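Local structure of DegQ (Legionella pneumophila, 4YO1) at residues N28-I33 and V152-P157; T122-L127 and N237-V242. The protein probably cleaves proteins as a periplasmic serine endopeptidase of the HtrA (S1C) family, this chain holding its trypsin-like protease domain and first PDZ domain. The protein carries 1 engineered substitution. All coordinates share one frame; numbering follows the deposited sequence.

Contact 1. Residues N28-I33 and V152-P157; sequences NAMPAI and VAIGNP
Ile154 meets Ala29, Met30 and Ile33 where the N-terminal helix 23-29 runs through a short 3-10 turn into the first strand of the chymotrypsin-like double beta-barrel. The turn is defined by two backbone hydrogen bonds, Ala32 N to Ala29 O and Ile33 N to Met30 O. It places Ile33, the first residue of strand 33-40, beside Ile154 and Gly155 of the second barrel. Along the second segment, Ile154 makes the first contacts, and both its branches are used. CG1 sits beside the backbone N (chi1 -39°), which leaves CG2 anti to it; CG2 rests 3.5 Å from Met30 SD. CD1, at the tip of the other branch, reaches 3.8 Å to Ala29 CB and also touches Met30 CE. The Met30 chain bends at chi2 and chi3, which lays both its sulphur and its methyl group against Ile154. Ile33 CD1 stands at a longer 4.3 Å from Ile154 CD1; Leu26 of the same helix also touches Ile154. At Gly155 the partner is the backbone itself, since the methyl CG2 of Ile33 packs 3.7 Å from Gly155 C. The CA atoms of Ile33 and Gly155 are the nearest pair, 6.4 Å apart. Gly155 lies beside Asn201, predicted to bind substrate, which places the packing near the predicted active site. No hydrogen bond links the two segments, and the Asn156 backbone is instead held by Ser77 and Asn35 of the first barrel. The last touch is aliphatic, Asn156 CB against Ile33 CG2 at 3.8 Å.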
ATOM      1  N   ASN A  28      -4.158  10.580  19.901  1.00 55.85           N
ATOM      2  CA  ASN A  28      -3.596  11.854  20.284  1.00 56.62           C
ATOM      3  C   ASN A  28      -3.473  12.846  19.124  1.00 54.39           C
ATOM      4  O   ASN A  28      -3.671  14.043  19.298  1.00 54.34           O
ATOM      5  CB  ASN A  28      -2.248  11.611  20.946  1.00 58.08           C
ATOM      6  CG  ASN A  28      -2.320  10.531  22.016  1.00 61.73           C
ATOM      7  OD1 ASN A  28      -1.433   9.682  22.125  1.00 62.45           O
ATOM      8  ND2 ASN A  28      -3.389  10.556  22.809  1.00 63.92           N
ATOM      9  N   ALA A  29      -3.152  12.346  17.940  1.00 53.11           N
ATOM     10  CA  ALA A  29      -3.072  13.196  16.762  1.00 50.71           C
ATOM     11  C   ALA A  29      -4.439  13.721  16.338  1.00 52.74           C
ATOM     12  O   ALA A  29      -4.579  14.909  16.073  1.00 52.48           O
ATOM     13  CB  ALA A  29      -2.426  12.452  15.624  1.00 48.59           C
ATOM     14  N   MET A  30      -5.437  12.837  16.289  1.00 56.32           N
ATOM     15  CA  MET A  30      -6.782  13.169  15.785  1.00 60.15           C
ATOM     16  C   MET A  30      -7.364  14.573  16.034  1.00 62.77           C
ATOM     17  O   MET A  30      -7.758  15.231  15.072  1.00 64.61           O
ATOM     18  CB  MET A  30      -7.819  12.112  16.197  1.00 64.55           C
ATOM     19  CG  MET A  30      -7.747  10.832  15.403  1.00 64.41           C
ATOM     20  SD  MET A  30      -7.028  11.141  13.795  1.00 73.37           S
ATOM     21  CE  MET A  30      -5.831   9.811  13.724  1.00156.71           C
ATOM     22  N   PRO A  31      -7.435  15.028  17.304  1.00 62.86           N
ATOM     23  CA  PRO A  31      -8.118  16.297  17.596  1.00 63.66           C
ATOM     24  C   PRO A  31      -7.662  17.490  16.754  1.00 60.96           C
ATOM     25  O   PRO A  31      -8.467  18.368  16.445  1.00 62.88           O
ATOM     26  CB  PRO A  31      -7.762  16.545  19.066  1.00 65.69           C
ATOM     27  CG  PRO A  31      -7.550  15.203  19.626  1.00 66.52           C
ATOM     28  CD  PRO A  31      -6.891  14.420  18.533  1.00 64.15           C
ATOM     29  N   ALA A  32      -6.387  17.509  16.389  1.00 56.86           N
ATOM     30  CA  ALA A  32      -5.801  18.631  15.671  1.00 53.57           C
ATOM     31  C   ALA A  32      -6.158  18.620  14.194  1.00 50.70           C
ATOM     32  O   ALA A  32      -5.923  19.600  13.483  1.00 49.56           O
ATOM     33  CB  ALA A  32      -4.299  18.604  15.827  1.00 51.22           C
ATOM     34  N   ILE A  33      -6.700  17.503  13.726  1.00 49.47           N
ATOM     35  CA  ILE A  33      -7.007  17.366  12.313  1.00 47.57           C
ATOM     36  C   ILE A  33      -8.409  17.858  12.044  1.00 49.31           C
ATOM     37  O   ILE A  33      -9.356  17.467  12.720  1.00 51.71           O
ATOM     38  CB  ILE A  33      -6.832  15.929  11.819  1.00 46.57           C
ATOM     39  CG1 ILE A  33      -5.349  15.590  11.755  1.00 44.13           C
ATOM     40  CG2 ILE A  33      -7.432  15.762  10.436  1.00 46.50           C
ATOM     41  CD1 ILE A  33      -4.797  15.078  13.037  1.00 45.48           C
ATOM     42  N   VAL A 152       2.173   7.811   8.732  1.00 38.07           N
ATOM     43  CA  VAL A 152       0.727   7.726   8.576  1.00 40.18           C
ATOM     44  C   VAL A 152       0.100   9.037   8.113  1.00 38.85           C
ATOM     45  O   VAL A 152       0.316  10.090   8.711  1.00 37.75           O
ATOM     46  CB  VAL A 152       0.047   7.236   9.864  1.00 44.50           C
ATOM     47  CG1 VAL A 152      -1.434   7.661   9.908  1.00 46.40           C
ATOM     48  CG2 VAL A 152       0.178   5.722   9.986  1.00 45.98           C
ATOM     49  N   ALA A 153      -0.683   8.953   7.044  1.00 39.26           N
ATOM     50  CA  ALA A 153      -1.337  10.118   6.472  1.00 41.23           C
ATOM     51  C   ALA A 153      -2.772  10.222   6.955  1.00 43.96           C
ATOM     52  O   ALA A 153      -3.629   9.452   6.543  1.00 45.74           O
ATOM     53  CB  ALA A 153      -1.303  10.036   4.961  1.00 42.59           C
ATOM     54  N   ILE A 154      -3.037  11.191   7.821  1.00 47.03           N
ATOM     55  CA  ILE A 154      -4.372  11.372   8.393  1.00 50.41           C
ATOM     56  C   ILE A 154      -5.118  12.523   7.735  1.00 53.35           C
ATOM     57  O   ILE A 154      -4.507  13.480   7.251  1.00 53.49           O
ATOM     58  CB  ILE A 154      -4.312  11.692   9.889  1.00 50.73           C
ATOM     59  CG1 ILE A 154      -3.235  10.871  10.577  1.00 49.88           C
ATOM     60  CG2 ILE A 154      -5.669  11.456  10.541  1.00 53.07           C
ATOM     61  CD1 ILE A 154      -2.953  11.394  11.962  1.00 51.36           C
ATOM     62  N   GLY A 155      -6.442  12.431   7.735  1.00 56.57           N
ATOM     63  CA  GLY A 155      -7.266  13.515   7.252  1.00 60.81           C
ATOM     64  C   GLY A 155      -8.656  13.477   7.849  1.00 66.85           C
ATOM     65  O   GLY A 155      -8.949  12.673   8.730  1.00 67.53           O
ATOM     66  N   ASN A 156      -9.514  14.363   7.363  1.00 72.37           N
ATOM     67  CA  ASN A 156     -10.886  14.445   7.827  1.00 77.72           C
ATOM     68  C   ASN A 156     -11.778  14.875   6.671  1.00 83.26           C
ATOM     69  O   ASN A 156     -12.198  16.021   6.614  1.00 83.62           O
ATOM     70  CB  ASN A 156     -10.979  15.438   8.987  1.00 78.92           C
ATOM     71  CG  ASN A 156     -12.342  15.449   9.645  1.00 82.11           C
ATOM     72  OD1 ASN A 156     -13.194  14.614   9.351  1.00 83.93           O
ATOM     73  ND2 ASN A 156     -12.548  16.390  10.556  1.00 83.34           N
ATOM     74  N   PRO A 157     -12.058  13.954   5.735  1.00 86.01           N
ATOM     75  CA  PRO A 157     -12.837  14.317   4.546  1.00 91.22           C
ATOM     76  C   PRO A 157     -14.331  14.421   4.839  1.00 96.91           C
ATOM     77  O   PRO A 157     -15.068  15.051   4.085  1.00 98.68           O
ATOM     78  CB  PRO A 157     -12.557  13.160   3.588  1.00 88.96           C
ATOM     79  CG  PRO A 157     -12.288  11.999   4.481  1.00 87.41           C
ATOM     80  CD  PRO A 157     -11.652  12.537   5.726  1.00 85.80           C
TER

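Contact 2. Residues T122-L127 and N237-V242; sequences TDLAVL and NMAKDV
Leu124 points from strand 124-128 toward helix 236-249 and meets Ala239 and Val242 there. The strand belongs to the first six-stranded antiparallel barrel of the chymotrypsin-like fold, whereas the helix directly follows strand 231-235 of the second barrel, so the contact is a helix that follows one barrel packed against a strand of the other. From Leu124 CB, which is directed at the helix, the chain passes to CG, set anti to the carbonyl carbon (chi1 -68°); neither of these two atoms comes within 4.2 Å of the helical segment. The touching is left to one branch of the fork. CD1 lies 3.9 Å from Ala239 CA and also touches the CB methyl of that residue, which means that it meets the helix backbone as well as a side chain. The same CD1 is also 4.0 Å from Val242 CG2, and the Leu124 and Val242 side chains cross at about a right angle. Ala239 and Val242 are three residues apart, and the methyl sits against both of them. The backbones stay well separated, the nearest CA atoms being those of Leu124 and Ala239 at 7.6 Å. Beside this group, the extended Met238 chain (chi1 -178°) carries CE across to the methyl of Thr122. Thr122 OG1 is hydrogen-bonded to Asp119 OD2. Between Thr122 and Leu124 lies Asp123, predicted to belong to the charge relay system; it makes no contact with the helix, and its OD1 accepts a hydrogen bond from His93 N. The packing thus involves the residues on either side of Asp123 in sequence, with Thr122 CG2 3.9 Å from Met238 CE.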
ATOM      1  N   THR A 122       4.655  25.610  -2.448  1.00 54.37           N
ATOM      2  CA  THR A 122       4.560  24.468  -1.537  1.00 50.35           C
ATOM      3  C   THR A 122       3.126  23.940  -1.438  1.00 52.99           C
ATOM      4  O   THR A 122       2.866  22.966  -0.728  1.00 52.38           O
ATOM      5  CB  THR A 122       5.047  24.815  -0.108  1.00 44.97           C
ATOM      6  OG1 THR A 122       4.164  25.781   0.475  1.00 45.71           O
ATOM      7  CG2 THR A 122       6.456  25.364  -0.132  1.00 42.74           C
ATOM      8  N   ASP A 123       2.207  24.588  -2.154  1.00 55.64           N
ATOM      9  CA  ASP A 123       0.774  24.310  -2.050  1.00 56.40           C
ATOM     10  C   ASP A 123       0.297  24.346  -0.607  1.00 52.89           C
ATOM     11  O   ASP A 123      -0.328  23.407  -0.122  1.00 53.77           O
ATOM     12  CB  ASP A 123       0.405  22.973  -2.697  1.00 59.82           C
ATOM     13  CG  ASP A 123      -1.108  22.768  -2.792  1.00 64.53           C
ATOM     14  OD1 ASP A 123      -1.850  23.776  -2.786  1.00 66.67           O
ATOM     15  OD2 ASP A 123      -1.558  21.604  -2.862  1.00 65.64           O
ATOM     16  N   LEU A 124       0.594  25.436   0.080  1.00 49.22           N
ATOM     17  CA  LEU A 124       0.191  25.562   1.465  1.00 46.27           C
ATOM     18  C   LEU A 124      -0.559  26.864   1.676  1.00 46.02           C
ATOM     19  O   LEU A 124      -0.319  27.849   0.978  1.00 46.52           O
ATOM     20  CB  LEU A 124       1.409  25.492   2.396  1.00 46.64           C
ATOM     21  CG  LEU A 124       2.138  24.148   2.490  1.00 46.48           C
ATOM     22  CD1 LEU A 124       3.443  24.271   3.280  1.00 45.44           C
ATOM     23  CD2 LEU A 124       1.233  23.086   3.105  1.00 46.50           C
ATOM     24  N   ALA A 125      -1.473  26.856   2.635  1.00 46.15           N
ATOM     25  CA  ALA A 125      -2.230  28.046   2.966  1.00 50.63           C
ATOM     26  C   ALA A 125      -2.541  28.074   4.457  1.00 50.60           C
ATOM     27  O   ALA A 125      -2.626  27.021   5.098  1.00 46.97           O
ATOM     28  CB  ALA A 125      -3.501  28.104   2.147  1.00 53.87           C
ATOM     29  N   VAL A 126      -2.698  29.279   5.002  1.00 53.40           N
ATOM     30  CA  VAL A 126      -2.903  29.444   6.434  1.00 55.85           C
ATOM     31  C   VAL A 126      -4.251  30.092   6.715  1.00 60.33           C
ATOM     32  O   VAL A 126      -4.620  31.076   6.071  1.00 63.59           O
ATOM     33  CB  VAL A 126      -1.817  30.336   7.061  1.00 56.70           C
ATOM     34  CG1 VAL A 126      -1.970  30.356   8.574  1.00 57.56           C
ATOM     35  CG2 VAL A 126      -0.431  29.856   6.666  1.00 54.82           C
ATOM     36  N   LEU A 127      -4.985  29.544   7.677  1.00 60.58           N
ATOM     37  CA  LEU A 127      -6.291  30.083   8.032  1.00 64.16           C
ATOM     38  C   LEU A 127      -6.342  30.402   9.520  1.00 67.78           C
ATOM     39  O   LEU A 127      -5.654  29.767  10.321  1.00 67.05           O
ATOM     40  CB  LEU A 127      -7.398  29.083   7.688  1.00 63.08           C
ATOM     41  CG  LEU A 127      -7.367  28.378   6.328  1.00 60.11           C
ATOM     42  CD1 LEU A 127      -8.437  27.312   6.268  1.00 59.50           C
ATOM     43  CD2 LEU A 127      -7.530  29.348   5.178  1.00 60.97           C
ATOM     44  N   ASN A 237       9.084  21.366   8.957  1.00 43.93           N
ATOM     45  CA  ASN A 237       9.986  22.477   9.208  1.00 44.48           C
ATOM     46  C   ASN A 237       9.728  23.555   8.178  1.00 45.31           C
ATOM     47  O   ASN A 237       9.427  24.692   8.517  1.00 48.35           O
ATOM     48  CB  ASN A 237      11.445  22.029   9.163  1.00 45.02           C
ATOM     49  CG  ASN A 237      11.854  21.265  10.400  1.00 45.89           C
ATOM     50  OD1 ASN A 237      11.216  21.372  11.446  1.00 48.43           O
ATOM     51  ND2 ASN A 237      12.920  20.489  10.290  1.00 44.84           N
ATOM     52  N   MET A 238       9.826  23.172   6.915  1.00 44.42           N
ATOM     53  CA  MET A 238       9.528  24.055   5.800  1.00 45.28           C
ATOM     54  C   MET A 238       8.118  24.615   5.898  1.00 45.86           C
ATOM     55  O   MET A 238       7.887  25.791   5.629  1.00 47.67           O
ATOM     56  CB  MET A 238       9.674  23.272   4.503  1.00 45.69           C
ATOM     57  CG  MET A 238       9.443  24.046   3.232  1.00 46.00           C
ATOM     58  SD  MET A 238      10.181  23.148   1.855  1.00 90.60           S
ATOM     59  CE  MET A 238      10.149  24.419   0.592  1.00132.25           C
ATOM     60  N   ALA A 239       7.173  23.766   6.284  1.00 45.63           N
ATOM     61  CA  ALA A 239       5.785  24.189   6.409  1.00 48.12           C
ATOM     62  C   ALA A 239       5.648  25.306   7.432  1.00 53.36           C
ATOM     63  O   ALA A 239       4.995  26.320   7.174  1.00 55.72           O
ATOM     64  CB  ALA A 239       4.912  23.023   6.785  1.00 46.39           C
ATOM     65  N   LYS A 240       6.274  25.124   8.591  1.00 54.62           N
ATOM     66  CA  LYS A 240       6.194  26.122   9.645  1.00 55.50           C
ATOM     67  C   LYS A 240       6.906  27.404   9.241  1.00 55.02           C
ATOM     68  O   LYS A 240       6.446  28.496   9.563  1.00 55.95           O
ATOM     69  CB  LYS A 240       6.721  25.571  10.969  1.00 56.71           C
ATOM     70  CG  LYS A 240       5.675  24.760  11.724  1.00 57.93           C
ATOM     71  CD  LYS A 240       6.109  24.390  13.136  1.00 60.71           C
ATOM     72  CE  LYS A 240       7.380  23.556  13.115  1.00 61.69           C
ATOM     73  NZ  LYS A 240       7.768  23.029  14.453  1.00 63.85           N
ATOM     74  N   ASP A 241       8.004  27.277   8.508  1.00 53.86           N
ATOM     75  CA  ASP A 241       8.678  28.464   8.011  1.00 56.76           C
ATOM     76  C   ASP A 241       7.774  29.339   7.118  1.00 57.42           C
ATOM     77  O   ASP A 241       7.764  30.564   7.256  1.00 59.62           O
ATOM     78  CB  ASP A 241       9.996  28.105   7.314  1.00 58.74           C
ATOM     79  CG  ASP A 241      11.083  27.657   8.300  1.00 62.65           C
ATOM     80  OD1 ASP A 241      10.950  27.940   9.511  1.00 66.02           O
ATOM     81  OD2 ASP A 241      12.073  27.017   7.871  1.00 63.26           O
ATOM     82  N   VAL A 242       6.999  28.730   6.222  1.00 54.90           N
ATOM     83  CA  VAL A 242       6.142  29.537   5.352  1.00 53.25           C
ATOM     84  C   VAL A 242       4.967  30.132   6.120  1.00 52.46           C
ATOM     85  O   VAL A 242       4.559  31.261   5.852  1.00 54.11           O
ATOM     86  CB  VAL A 242       5.648  28.786   4.060  1.00 47.72           C
ATOM     87  CG1 VAL A 242       6.731  27.872   3.503  1.00 46.11           C
ATOM     88  CG2 VAL A 242       4.355  28.024   4.302  1.00 47.83           C
TER

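Both contacts are buried, apolar and without hydrogen bonds between their segments, and both join elements attached to different barrels of the protease domain. Contact 1 lies about 19 Å from the centre of the chain and contact 2 about 2 Å from it; their centres are about 17 Å apart and they do not touch. Their segments alternate along the chain, and strands 124-128 and 150-155 follow each other. They differ in what is packed: contact 1 sets a turn and the start of a strand against residues 154-156, including bare glycine backbone, whereas contact 2 sets one helix face against a strand. Each includes a methionine, bent in contact 1 (Met30) and extended in contact 2 (Met238).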